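PDB 3PGB: amine oxidase from Emericella nidulans, which probably oxidises primary amines to aldehydes with a copper ion and a protein-derived topaquinone cofactor, as other copper amine oxidases do. Local coordinates for residues 291-294 against 298-301; 205-210 against 238-243; 164-167 against 171-174; 133-138 against 660-665; 365-370 against 376-381. All blocks are in the same frame, centred on the assembly; numbering follows the deposited sequence.

Contact 1. Residues 291-294 against 298-301; sequences RKAY and GFVK
The ring of Phe299 lies flat over the backbone of Tyr294, with Tyr294 CA 3.6 Å from the ring centroid and only 7° off the ring normal, a CH-pi contact over the face. This is the close-packed part of the contact. Phe299 holds CG anti to its backbone N (chi1 -174°), which turns the ring back from the loop onto the last turn of helix 287-294. From the helix, Ala293 reaches the ring with CB 4.2 Å from Phe299 CE1, while the Tyr294 ring meets it through CD2 beside Phe299 CE2. The two aromatic planes are inclined at 57°, an oblique pairing.

Toward solvent the contact thins out. Lys301, exposed and extended beyond CG, runs across the phenol end of Tyr294 at about a right angle, its CE 3.6 Å from Tyr294 OH. This is contact through methylenes, with no hydrogen bond between the two residues. Their polar ends converge instead on Asp205 of helix 200-207, which forms a salt bridge with Lys301 and probably takes a hydrogen bond from the phenol. Ile202 and Leu206 of that helix also touch the Tyr294 ring, and Tyr284 of strand 282-284 touches Ala293 and Phe299. An aromatic side chain of the following loop is thus packed back on the last turn of helix 287-294, where that helix meets helix 200-207 in the DUF1965 family region.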
# COMPACT_ATOMS: atom_id res chain seq x y z
N ARG A 291 -33.75 10.93 38.58
CA ARG A 291 -34.91 10.08 38.87
C ARG A 291 -36.23 10.81 38.66
O ARG A 291 -37.16 10.26 38.08
CB ARG A 291 -34.85 9.52 40.30
CG ARG A 291 -33.71 8.54 40.55
CD ARG A 291 -33.92 7.73 41.83
NE ARG A 291 -34.64 6.49 41.56
CZ ARG A 291 -35.96 6.33 41.66
NH1 ARG A 291 -36.77 7.31 42.06
NH2 ARG A 291 -36.49 5.15 41.36
N LYS A 292 -36.31 12.06 39.14
CA LYS A 292 -37.51 12.88 38.95
C LYS A 292 -37.76 13.16 37.47
O LYS A 292 -38.90 13.12 37.01
CB LYS A 292 -37.40 14.20 39.72
N ALA A 293 -36.69 13.44 36.73
CA ALA A 293 -36.79 13.70 35.30
C ALA A 293 -37.23 12.46 34.53
O ALA A 293 -38.12 12.54 33.68
CB ALA A 293 -35.48 14.23 34.76
N TYR A 294 -36.60 11.32 34.83
CA TYR A 294 -36.90 10.07 34.13
C TYR A 294 -38.39 9.74 34.15
O TYR A 294 -39.02 9.60 33.10
CB TYR A 294 -36.11 8.90 34.73
CG TYR A 294 -36.28 7.61 33.96
CD1 TYR A 294 -37.19 6.64 34.36
CD2 TYR A 294 -35.55 7.38 32.79
CE1 TYR A 294 -37.35 5.47 33.63
CE2 TYR A 294 -35.71 6.22 32.06
CZ TYR A 294 -36.61 5.27 32.48
OH TYR A 294 -36.77 4.11 31.76
N GLY A 298 -43.51 12.71 29.40
CA GLY A 298 -42.82 13.34 28.27
C GLY A 298 -41.33 13.02 28.15
O GLY A 298 -40.69 13.41 27.17
N PHE A 299 -40.79 12.29 29.12
CA PHE A 299 -39.37 11.96 29.13
C PHE A 299 -39.02 10.99 28.00
O PHE A 299 -39.68 9.96 27.84
CB PHE A 299 -38.96 11.35 30.47
CG PHE A 299 -37.49 11.12 30.60
CD1 PHE A 299 -36.66 12.11 31.10
CD2 PHE A 299 -36.94 9.90 30.25
CE1 PHE A 299 -35.30 11.90 31.24
CE2 PHE A 299 -35.58 9.68 30.38
CZ PHE A 299 -34.76 10.67 30.88
N VAL A 300 -37.98 11.32 27.24
CA VAL A 300 -37.58 10.53 26.09
C VAL A 300 -36.72 9.35 26.52
O VAL A 300 -35.63 9.53 27.07
CB VAL A 300 -36.83 11.39 25.06
CG1 VAL A 300 -36.26 10.53 23.95
CG2 VAL A 300 -37.75 12.46 24.49
N LYS A 301 -37.22 8.14 26.28
CA LYS A 301 -36.52 6.91 26.59
C LYS A 301 -36.01 6.34 25.29
O LYS A 301 -36.79 6.16 24.36
CB LYS A 301 -37.45 5.92 27.27
CG LYS A 301 -38.02 6.42 28.59
CD LYS A 301 -39.06 5.46 29.16
CE LYS A 301 -39.62 5.99 30.48
NZ LYS A 301 -40.74 5.16 31.03

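Contact 2. Residues 205-210 against 238-243; sequences DLWNGT and DMFWNM. With NAG (2-acetamido-2-deoxy-beta-D-glucopyranose), chain G.
Trp207 lays the outer corner of its six-membered ring against Phe240, its CH2 3.9 Å from Phe240 CB and CZ3 equally near. The pair joins the C-terminal end of helix 200-207 to strand 235-242 of a five-stranded sheet, a helix packed on an antiparallel sheet in an alpha+beta arrangement. With CG anti to the carbonyl carbon (chi1 -36°), the indole is directed toward the strand and brings CZ3 and CH2 onto Phe240. The side chains cross at about a right angle; the ring planes are inclined at 40° with centroids 5.8 Å apart, so the pairing is oblique and rests mainly on CZ3 and CH2 of the indole against CB and CG of Phe240.

Other residues complete the buried surroundings. Leu219 and Leu256, from the strands flanking 235-242, and Pro304 from a loop touch the indole, while Ile221 and Thr203 touch Phe240.

Beside this apolar patch the connection becomes polar and runs through two ordered waters. Water 1 gives a proton to Trp207 O and accepts one from Asn242 ND2, 3.1 Å away, bridging the end of the helix to the strand; the same ND2 also bonds Asn305 O. Water 2 lies close to Asn242 OD1, and its link to Trp207 O is weak.

Past the helix, Asn208 takes positive phi and the chain turns away toward Thr210, a neighbour of the glycan. There the acetamido nitrogen N2 of the N-acetylglucosamine donates to Thr210 OG1 over 2.9 Å, with an N-H...O angle of 143°.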
# COMPACT_ATOMS: atom_id res chain seq x y z
N ASP A 205 -36.47 -0.50 33.36
CA ASP A 205 -37.45 0.12 32.47
C ASP A 205 -36.84 0.50 31.11
O ASP A 205 -37.53 0.51 30.09
CB ASP A 205 -38.04 1.37 33.13
CG ASP A 205 -39.28 1.87 32.43
OD1 ASP A 205 -40.24 1.07 32.31
OD2 ASP A 205 -39.31 3.05 32.01
N LEU A 206 -35.55 0.79 31.12
CA LEU A 206 -34.87 1.33 29.95
C LEU A 206 -34.46 0.18 29.03
O LEU A 206 -34.66 0.26 27.82
CB LEU A 206 -33.65 2.15 30.40
CG LEU A 206 -33.32 3.50 29.74
CD1 LEU A 206 -34.55 4.28 29.32
CD2 LEU A 206 -32.49 4.33 30.71
N TRP A 207 -33.90 -0.88 29.62
CA TRP A 207 -33.32 -1.98 28.86
C TRP A 207 -33.59 -3.40 29.41
O TRP A 207 -32.90 -4.35 29.02
CB TRP A 207 -31.80 -1.81 28.79
CG TRP A 207 -31.32 -0.40 28.67
CD1 TRP A 207 -31.53 0.46 27.63
CD2 TRP A 207 -30.50 0.30 29.61
NE1 TRP A 207 -30.91 1.66 27.87
CE2 TRP A 207 -30.26 1.59 29.08
CE3 TRP A 207 -29.94 -0.03 30.85
CZ2 TRP A 207 -29.49 2.54 29.75
CZ3 TRP A 207 -29.18 0.92 31.51
CH2 TRP A 207 -28.96 2.19 30.97
N ASN A 208 -34.59 -3.55 30.29
CA ASN A 208 -34.87 -4.83 30.96
C ASN A 208 -33.62 -5.45 31.59
O ASN A 208 -33.41 -6.66 31.50
CB ASN A 208 -35.54 -5.84 30.00
CG ASN A 208 -36.94 -5.41 29.56
OD1 ASN A 208 -37.59 -4.61 30.22
ND2 ASN A 208 -37.40 -5.96 28.44
N GLY A 209 -32.79 -4.62 32.23
CA GLY A 209 -31.53 -5.09 32.80
C GLY A 209 -31.12 -4.47 34.11
O GLY A 209 -31.67 -3.46 34.54
N THR A 210 -30.14 -5.09 34.77
CA THR A 210 -29.56 -4.56 36.00
C THR A 210 -28.07 -4.88 36.06
O THR A 210 -27.62 -5.91 35.54
CB THR A 210 -30.22 -5.17 37.27
OG1 THR A 210 -30.21 -6.60 37.19
CG2 THR A 210 -31.65 -4.68 37.45
N ASP A 238 -18.33 6.85 33.58
CA ASP A 238 -18.69 5.47 33.26
C ASP A 238 -20.02 5.38 32.55
O ASP A 238 -20.85 6.30 32.62
CB ASP A 238 -18.73 4.61 34.52
CG ASP A 238 -17.38 4.53 35.21
OD1 ASP A 238 -16.47 3.88 34.67
OD2 ASP A 238 -17.23 5.13 36.30
N MET A 239 -20.23 4.26 31.87
CA MET A 239 -21.42 4.03 31.05
C MET A 239 -21.94 2.63 31.30
O MET A 239 -21.17 1.72 31.62
CB MET A 239 -21.04 4.19 29.59
CG MET A 239 -22.19 4.31 28.62
SD MET A 239 -21.59 4.10 26.93
CE MET A 239 -22.92 4.81 26.01
N PHE A 240 -23.25 2.44 31.16
CA PHE A 240 -23.82 1.10 31.16
C PHE A 240 -23.65 0.48 29.76
O PHE A 240 -23.80 1.16 28.75
CB PHE A 240 -25.29 1.13 31.56
CG PHE A 240 -25.51 1.38 33.03
CD1 PHE A 240 -25.76 0.32 33.90
CD2 PHE A 240 -25.45 2.66 33.56
CE1 PHE A 240 -25.96 0.53 35.25
CE2 PHE A 240 -25.64 2.89 34.91
CZ PHE A 240 -25.90 1.82 35.76
N TRP A 241 -23.31 -0.81 29.72
CA TRP A 241 -23.28 -1.58 28.48
C TRP A 241 -24.18 -2.81 28.61
O TRP A 241 -24.36 -3.32 29.72
CB TRP A 241 -21.87 -2.06 28.15
CG TRP A 241 -20.84 -1.00 28.09
CD1 TRP A 241 -20.30 -0.32 29.15
CD2 TRP A 241 -20.18 -0.52 26.92
NE1 TRP A 241 -19.35 0.57 28.70
CE2 TRP A 241 -19.26 0.47 27.34
CE3 TRP A 241 -20.27 -0.82 25.56
CZ2 TRP A 241 -18.44 1.15 26.44
CZ3 TRP A 241 -19.47 -0.13 24.67
CH2 TRP A 241 -18.57 0.84 25.11
N ASN A 242 -24.72 -3.27 27.50
CA ASN A 242 -25.39 -4.58 27.45
C ASN A 242 -24.35 -5.70 27.35
O ASN A 242 -23.31 -5.53 26.74
CB ASN A 242 -26.37 -4.69 26.27
CG ASN A 242 -27.83 -4.78 26.71
OD1 ASN A 242 -28.13 -5.25 27.81
ND2 ASN A 242 -28.74 -4.35 25.85
N MET A 243 -24.65 -6.83 27.96
CA MET A 243 -23.76 -7.98 27.93
C MET A 243 -23.99 -8.80 26.67
O MET A 243 -25.12 -8.88 26.16
CB MET A 243 -23.94 -8.84 29.19
CG MET A 243 -23.26 -8.25 30.43
SD MET A 243 -23.29 -9.30 31.89
CE MET A 243 -22.20 -10.64 31.39
C1 NAG G . -31.53 -9.67 40.08
C2 NAG G . -32.64 -8.98 39.28
C3 NAG G . -33.13 -7.73 40.01
C4 NAG G . -33.47 -8.03 41.48
C5 NAG G . -32.37 -8.87 42.15
C6 NAG G . -32.74 -9.30 43.57
C7 NAG G . -32.87 -8.83 36.82
C8 NAG G . -32.21 -8.42 35.53
N2 NAG G . -32.17 -8.65 37.94
O3 NAG G . -34.25 -7.19 39.34
O4 NAG G . -33.66 -6.82 42.19
O5 NAG G . -32.04 -10.01 41.36
O6 NAG G . -33.92 -10.08 43.59
O7 NAG G . -34.01 -9.30 36.78
O HOH W 1 -31.69 -5.13 26.38
O HOH W 2 -29.98 -6.07 29.78

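Contact 3. Residues 164-167 against 171-174; sequences PLEF and RKTQ
Glu166 meets the 171-174 segment with both its carboxylate and its backbone carbonyl. OE2 accepts the backbone N-H of Gln174 at 3.0 Å; the donor arrives on the anti side of the carboxylate, 18° out of its plane, with an N-H...O angle of 156°. Thr173 N is also close to OE2, but its angle is too poor for a bond. In return, Lys172 NZ donates to Glu166 O over 2.9 Å.

The side chains of Glu166 and Lys172 cross at about a right angle, and Lys172 CB and CD lie against the carboxylate. Their charged ends do not pair, since Lys172 NZ stays 5.4 Å from Glu166 OE1. The Lys172 chain bends at its second torsion (chi2 -64°), which carries the ammonium past the carboxylate to the carbonyl. Tyr169 O, in the intervening loop, is its stronger partner. At the other end, Pro164 CB packs 3.9 Å from Gln174 CB.

Farther out, Leu165 is joined by a backbone bond to Asp148 of strand 145-152, and Arg171 forms a salt bridge with Asp666 as well as a backbone bond with Pro671. These bonds join the two limbs of the connection to strand 145-152 and to the loop carrying Asp666 and Pro671. Two charged side chains thus bond to main-chain groups at this largely exposed surface, and their opposite charges probably add a modest attraction without forming a salt bridge.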
# COMPACT_ATOMS: atom_id res chain seq x y z
N PRO A 164 16.51 1.37 42.78
CA PRO A 164 15.63 2.12 41.90
C PRO A 164 16.22 2.27 40.49
O PRO A 164 17.44 2.35 40.34
CB PRO A 164 15.54 3.49 42.58
CG PRO A 164 15.81 3.21 44.02
CD PRO A 164 16.83 2.12 44.01
N LEU A 165 15.35 2.30 39.48
CA LEU A 165 15.76 2.48 38.09
C LEU A 165 15.15 3.78 37.58
O LEU A 165 13.94 3.86 37.41
CB LEU A 165 15.26 1.30 37.24
CG LEU A 165 15.55 1.35 35.73
CD1 LEU A 165 17.04 1.38 35.48
CD2 LEU A 165 14.91 0.17 35.00
N GLU A 166 15.98 4.79 37.35
CA GLU A 166 15.50 6.02 36.71
C GLU A 166 16.33 6.46 35.50
O GLU A 166 16.09 7.53 34.95
CB GLU A 166 15.38 7.16 37.74
CG GLU A 166 16.69 7.77 38.20
CD GLU A 166 16.50 9.08 38.97
OE1 GLU A 166 17.47 9.89 39.00
OE2 GLU A 166 15.40 9.30 39.54
N PHE A 167 17.27 5.63 35.08
CA PHE A 167 18.15 5.96 33.96
C PHE A 167 17.37 6.10 32.65
O PHE A 167 17.51 7.11 31.96
CB PHE A 167 19.27 4.91 33.83
CG PHE A 167 20.33 5.25 32.82
CD1 PHE A 167 20.46 4.51 31.65
CD2 PHE A 167 21.22 6.30 33.04
CE1 PHE A 167 21.46 4.82 30.71
CE2 PHE A 167 22.21 6.62 32.11
CZ PHE A 167 22.33 5.87 30.94
N ARG A 171 11.24 11.42 33.45
CA ARG A 171 10.89 11.70 34.84
C ARG A 171 11.95 11.09 35.76
O ARG A 171 12.29 9.91 35.63
CB ARG A 171 9.51 11.14 35.16
CG ARG A 171 9.15 11.10 36.64
CD ARG A 171 7.63 11.01 36.83
NE ARG A 171 7.24 10.72 38.20
CZ ARG A 171 6.00 10.84 38.68
NH1 ARG A 171 5.01 11.25 37.90
NH2 ARG A 171 5.75 10.54 39.95
N LYS A 172 12.47 11.89 36.68
CA LYS A 172 13.50 11.42 37.60
C LYS A 172 12.93 11.35 39.02
O LYS A 172 13.09 12.27 39.82
CB LYS A 172 14.73 12.33 37.53
CG LYS A 172 15.34 12.44 36.13
CD LYS A 172 15.89 11.12 35.62
CE LYS A 172 16.63 11.29 34.31
NZ LYS A 172 16.90 9.99 33.60
N THR A 173 12.27 10.23 39.31
CA THR A 173 11.55 10.03 40.57
C THR A 173 11.82 8.61 41.12
O THR A 173 10.92 7.93 41.61
CB THR A 173 10.04 10.36 40.36
OG1 THR A 173 9.84 11.76 40.60
CG2 THR A 173 9.12 9.58 41.26
N GLN A 174 13.08 8.19 41.03
CA GLN A 174 13.52 6.87 41.50
C GLN A 174 12.68 5.71 40.94
O GLN A 174 12.47 4.70 41.61
CB GLN A 174 13.56 6.82 43.04
CG GLN A 174 14.56 7.80 43.69
CD GLN A 174 14.49 7.83 45.22
OE1 GLN A 174 13.49 7.42 45.83
NE2 GLN A 174 15.55 8.32 45.86

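Contact 4. Residues 133-138 against 660-665; sequences HVRLNN and HPYNSQ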
# COMPACT_ATOMS: atom_id res chain seq x y z
N HIS A 133 14.81 -6.38 35.06
CA HIS A 133 13.97 -5.21 35.31
C HIS A 133 12.73 -5.73 36.03
O HIS A 133 12.06 -6.65 35.55
CB HIS A 133 13.62 -4.51 34.00
CG HIS A 133 12.56 -3.46 34.13
ND1 HIS A 133 11.57 -3.28 33.19
CD2 HIS A 133 12.34 -2.54 35.10
CE1 HIS A 133 10.78 -2.29 33.58
NE2 HIS A 133 11.23 -1.82 34.73
N VAL A 134 12.45 -5.18 37.20
CA VAL A 134 11.29 -5.59 37.98
C VAL A 134 10.38 -4.40 38.24
O VAL A 134 10.86 -3.28 38.43
CB VAL A 134 11.71 -6.26 39.31
CG1 VAL A 134 10.49 -6.56 40.18
CG2 VAL A 134 12.49 -7.53 39.04
N ARG A 135 9.07 -4.65 38.21
CA ARG A 135 8.06 -3.65 38.56
C ARG A 135 7.24 -4.14 39.73
O ARG A 135 6.73 -5.26 39.72
CB ARG A 135 7.12 -3.39 37.40
CG ARG A 135 7.72 -2.57 36.30
CD ARG A 135 6.67 -1.73 35.58
NE ARG A 135 6.86 -1.80 34.14
CZ ARG A 135 6.12 -2.51 33.29
NH1 ARG A 135 5.07 -3.22 33.71
NH2 ARG A 135 6.43 -2.50 32.00
N LEU A 136 7.08 -3.27 40.72
CA LEU A 136 6.30 -3.59 41.90
C LEU A 136 5.05 -2.74 41.93
O LEU A 136 5.10 -1.55 41.65
CB LEU A 136 7.14 -3.36 43.16
CG LEU A 136 8.47 -4.10 43.21
CD1 LEU A 136 9.36 -3.58 44.34
CD2 LEU A 136 8.24 -5.60 43.33
N ASN A 137 3.92 -3.37 42.25
CA ASN A 137 2.68 -2.65 42.51
C ASN A 137 2.54 -2.53 44.01
O ASN A 137 2.15 -3.48 44.69
CB ASN A 137 1.48 -3.38 41.90
CG ASN A 137 0.22 -2.53 41.87
OD1 ASN A 137 0.19 -1.40 42.36
ND2 ASN A 137 -0.85 -3.08 41.29
N ASN A 138 2.90 -1.37 44.55
CA ASN A 138 2.83 -1.13 45.99
C ASN A 138 1.49 -0.54 46.40
O ASN A 138 1.26 0.64 46.20
CB ASN A 138 3.96 -0.18 46.42
CG ASN A 138 5.31 -0.83 46.35
OD1 ASN A 138 5.52 -1.89 46.93
ND2 ASN A 138 6.24 -0.20 45.64
N HIS A 660 6.26 4.75 28.16
CA HIS A 660 6.27 3.94 29.36
C HIS A 660 4.84 3.48 29.59
O HIS A 660 3.91 4.26 29.36
CB HIS A 660 6.75 4.76 30.54
CG HIS A 660 6.98 3.97 31.79
ND1 HIS A 660 5.94 3.52 32.58
CD2 HIS A 660 8.12 3.55 32.39
CE1 HIS A 660 6.44 2.86 33.61
NE2 HIS A 660 7.75 2.86 33.52
N PRO A 661 4.65 2.22 30.04
CA PRO A 661 3.30 1.68 30.21
C PRO A 661 2.38 2.49 31.12
O PRO A 661 1.17 2.53 30.87
CB PRO A 661 3.56 0.30 30.85
CG PRO A 661 4.90 -0.06 30.43
CD PRO A 661 5.68 1.21 30.36
N TYR A 662 2.94 3.11 32.15
CA TYR A 662 2.15 3.86 33.12
C TYR A 662 2.20 5.37 32.90
O TYR A 662 1.99 6.14 33.85
CB TYR A 662 2.60 3.53 34.56
CG TYR A 662 2.68 2.06 34.87
CD1 TYR A 662 1.70 1.17 34.45
CD2 TYR A 662 3.74 1.55 35.61
CE1 TYR A 662 1.78 -0.19 34.74
CE2 TYR A 662 3.84 0.20 35.90
CZ TYR A 662 2.85 -0.67 35.46
OH TYR A 662 2.95 -2.00 35.76
N ASN A 663 2.48 5.81 31.67
CA ASN A 663 2.28 7.23 31.32
C ASN A 663 0.83 7.64 31.63
O ASN A 663 0.57 8.76 32.07
CB ASN A 663 2.60 7.51 29.84
CG ASN A 663 4.11 7.66 29.55
OD1 ASN A 663 4.96 7.51 30.43
ND2 ASN A 663 4.43 7.95 28.30
N SER A 664 -0.11 6.72 31.40
CA SER A 664 -1.53 6.93 31.69
C SER A 664 -1.85 7.19 33.17
O SER A 664 -2.93 7.69 33.49
CB SER A 664 -2.32 5.70 31.26
OG SER A 664 -1.90 4.57 32.01
N GLN A 665 -0.94 6.83 34.06
CA GLN A 665 -1.18 6.97 35.50
C GLN A 665 -0.92 8.40 35.97
O GLN A 665 -1.43 8.80 37.01
CB GLN A 665 -0.32 5.98 36.29
CG GLN A 665 -0.56 4.52 35.93
CD GLN A 665 -2.01 4.12 36.03
OE1 GLN A 665 -2.49 3.75 37.11
NE2 GLN A 665 -2.73 4.18 34.90
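Arg135 reaches from strand 131-138 to the pair Pro661-Tyr662, its guanidinium set steeply against the tyrosine ring, with the two planes 72° apart. Strand 131-138 belongs to a five-stranded antiparallel sheet, and its partner is a type I beta turn, His660 to Asn663, in the copper amine oxidase enzyme domain; the contact therefore bridges widely separated parts of the chain.

The arginine bends at its third torsion, which places its two terminal nitrogens against different residues. NH2 is 3.3 Å from Pro661 CG, and Pro661 CB lies over one face of the guanidinium. NH1 makes a weak hydrogen bond to Tyr662 OH, long at 3.2 Å and bent to 127° at the hydrogen, so the phenol gives it little directional hold. The aliphatic part contributes too: Arg135 CD sits 3.4 Å from Tyr662 CE2, obliquely to the ring. A stronger polar partner of Arg135 is Asp361, which forms a salt bridge with NH2 and also touches Pro661. Tyr662 is supported by a ring stack with Phe146 of the adjoining strand 145-152.

The turn has its own bracing. Asn663 N bonds back to His660 O, and Pro661 CD lies over one face of the His660 imidazole. Asp148 is hydrogen-bonded to NE2 of both His133 and His660, linking sheet and turn a second time. The other ring nitrogen of His660, ND1, receives the Tyr662 backbone N-H at 3.1 Å, nearly straight at 164° and close to the ring plane.

Contact 5. Residues 365-370 against 376-381; sequences SLFDIK and VLYELG
A beta hairpin of the copper amine oxidase enzyme domain pairs strands 363-371 and 374-389, and its 365-367 and 379-381 parts run antiparallel at 171°. Leu366 and Leu380 form a hydrogen-bonded pair: Leu366 N donates to Leu380 O at 2.8 Å, and Leu380 N returns a bond to Leu366 O. Phe367 and Glu379 follow as a non-hydrogen-bonded pair. The regular ladder is then disturbed where the chain turns at Asp368 and Tyr378. Asp368 N reaches Tyr378 O at 2.8 Å from well above the carbonyl plane, and farther on Ile369 O takes a bond from Val376 N and a weak one from Leu377 N.

On one face, the extended chain of Glu379 lies alongside the Phe367 ring, Glu379 CG 3.5 Å from Phe367 CE2, with ring and carboxylate planes within 19° of each other. Glu379 OE2 forms a salt bridge with Lys539. Water 3 donates to OE1 at 2.7 Å and also bonds Ser365 OG.

The other face is aliphatic: Ile369 CD1 packs 3.9 Å from Leu380 CD2, and Leu377 meets Ile369 through CB.

At the corner, Tyr378 offers its ring face to the edge of Phe367 in an offset edge-to-face pair, planes at 83°; Trp68 stacks on Phe367 and bonds Tyr378 OH. Leu377 and Tyr378 adjoin Phe542 and Asp541, residues of a calcium site. Strands 352-359 and 532-542 flank the pair, making it an antiparallel hairpin within the beta-sandwich of the copper amine oxidase catalytic domain.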
# COMPACT_ATOMS: atom_id res chain seq x y z
N SER A 365 10.12 -7.46 18.87
CA SER A 365 11.15 -6.48 18.55
C SER A 365 12.27 -7.17 17.80
O SER A 365 12.50 -8.37 17.99
CB SER A 365 11.67 -5.85 19.84
OG SER A 365 12.38 -4.67 19.58
N LEU A 366 12.96 -6.43 16.93
CA LEU A 366 14.09 -6.97 16.16
C LEU A 366 15.37 -6.21 16.51
O LEU A 366 15.35 -4.99 16.67
CB LEU A 366 13.84 -6.85 14.65
CG LEU A 366 12.83 -7.82 14.03
CD1 LEU A 366 11.43 -7.57 14.58
CD2 LEU A 366 12.83 -7.69 12.51
N PHE A 367 16.48 -6.94 16.61
CA PHE A 367 17.78 -6.35 16.92
C PHE A 367 18.85 -6.81 15.93
O PHE A 367 18.78 -7.90 15.38
CB PHE A 367 18.22 -6.72 18.33
CG PHE A 367 17.48 -5.98 19.41
CD1 PHE A 367 16.31 -6.49 19.95
CD2 PHE A 367 17.96 -4.76 19.88
CE1 PHE A 367 15.63 -5.80 20.95
CE2 PHE A 367 17.28 -4.07 20.87
CZ PHE A 367 16.13 -4.58 21.41
N ASP A 368 19.85 -5.96 15.74
CA ASP A 368 21.00 -6.27 14.90
C ASP A 368 20.57 -6.80 13.53
O ASP A 368 21.06 -7.84 13.08
CB ASP A 368 21.92 -7.27 15.62
CG ASP A 368 23.32 -7.36 15.00
OD1 ASP A 368 24.00 -8.38 15.26
OD2 ASP A 368 23.75 -6.43 14.29
N ILE A 369 19.65 -6.09 12.88
CA ILE A 369 19.23 -6.43 11.53
C ILE A 369 20.39 -6.11 10.58
O ILE A 369 20.77 -4.95 10.46
CB ILE A 369 17.95 -5.64 11.10
CG1 ILE A 369 16.76 -6.00 12.00
CG2 ILE A 369 17.60 -5.92 9.65
CD1 ILE A 369 15.48 -5.28 11.65
N LYS A 370 20.95 -7.13 9.94
CA LYS A 370 22.08 -6.93 9.01
C LYS A 370 21.67 -7.27 7.57
O LYS A 370 20.77 -8.06 7.35
CB LYS A 370 23.29 -7.79 9.42
CG LYS A 370 23.77 -7.57 10.87
CD LYS A 370 24.94 -8.47 11.26
CE LYS A 370 26.23 -8.07 10.55
NZ LYS A 370 27.40 -8.93 10.89
N VAL A 376 22.27 -2.55 9.27
CA VAL A 376 21.50 -1.37 8.83
C VAL A 376 20.62 -0.82 9.96
O VAL A 376 20.37 0.37 10.00
CB VAL A 376 20.65 -1.66 7.57
CG1 VAL A 376 21.35 -2.70 6.68
CG2 VAL A 376 19.26 -2.11 7.93
N LEU A 377 20.16 -1.69 10.85
CA LEU A 377 19.37 -1.29 12.01
C LEU A 377 19.81 -2.05 13.26
O LEU A 377 19.79 -3.28 13.29
CB LEU A 377 17.88 -1.56 11.75
CG LEU A 377 17.16 -0.71 10.70
CD1 LEU A 377 16.21 -1.56 9.87
CD2 LEU A 377 16.42 0.45 11.35
N TYR A 378 20.22 -1.32 14.29
CA TYR A 378 20.53 -1.93 15.59
C TYR A 378 19.25 -2.45 16.24
O TYR A 378 19.27 -3.49 16.90
CB TYR A 378 21.24 -0.94 16.53
CG TYR A 378 21.39 -1.46 17.94
CD1 TYR A 378 22.38 -2.38 18.27
CD2 TYR A 378 20.52 -1.05 18.95
CE1 TYR A 378 22.51 -2.86 19.56
CE2 TYR A 378 20.64 -1.53 20.24
CZ TYR A 378 21.64 -2.44 20.54
OH TYR A 378 21.75 -2.92 21.83
N GLU A 379 18.16 -1.72 16.06
CA GLU A 379 16.90 -2.01 16.74
C GLU A 379 15.70 -1.51 15.92
O GLU A 379 15.73 -0.39 15.41
CB GLU A 379 16.89 -1.37 18.13
CG GLU A 379 15.62 -1.67 18.95
CD GLU A 379 15.55 -0.90 20.26
OE1 GLU A 379 14.63 -1.20 21.05
OE2 GLU A 379 16.39 -0.00 20.50
N LEU A 380 14.68 -2.35 15.81
CA LEU A 380 13.40 -2.01 15.17
C LEU A 380 12.29 -2.64 16.00
O LEU A 380 12.31 -3.84 16.26
CB LEU A 380 13.36 -2.55 13.74
CG LEU A 380 12.16 -2.24 12.83
CD1 LEU A 380 11.89 -0.75 12.69
CD2 LEU A 380 12.37 -2.86 11.44
N GLY A 381 11.32 -1.86 16.45
CA GLY A 381 10.26 -2.42 17.29
C GLY A 381 9.14 -1.49 17.67
O GLY A 381 9.32 -0.28 17.75
O HOH W 3 12.03 -2.00 20.77

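How the contacts relate
Contacts 1 and 2 meet at helix 200-207: Asp205 OD2 of contact 2 is 2.7 Å from Lys301 NZ and 2.8 Å from Tyr294 OH of contact 1, and Leu206 packs on both residues. Contacts 3 and 4, with centres about 12 Å apart, touch where Leu165 CD2 lies 3.7 Å from His133 CD2. Contact 5 comes within about 12 Å of each of them, nearest atoms, while its centre is about 60 Å from that of contact 1. In contact 4, the side chain of Pro661 is about 9 Å from that of Asp403, the predicted proton acceptor; in contact 5, the side chain of Tyr378 is about 6 Å from a bound calcium ion.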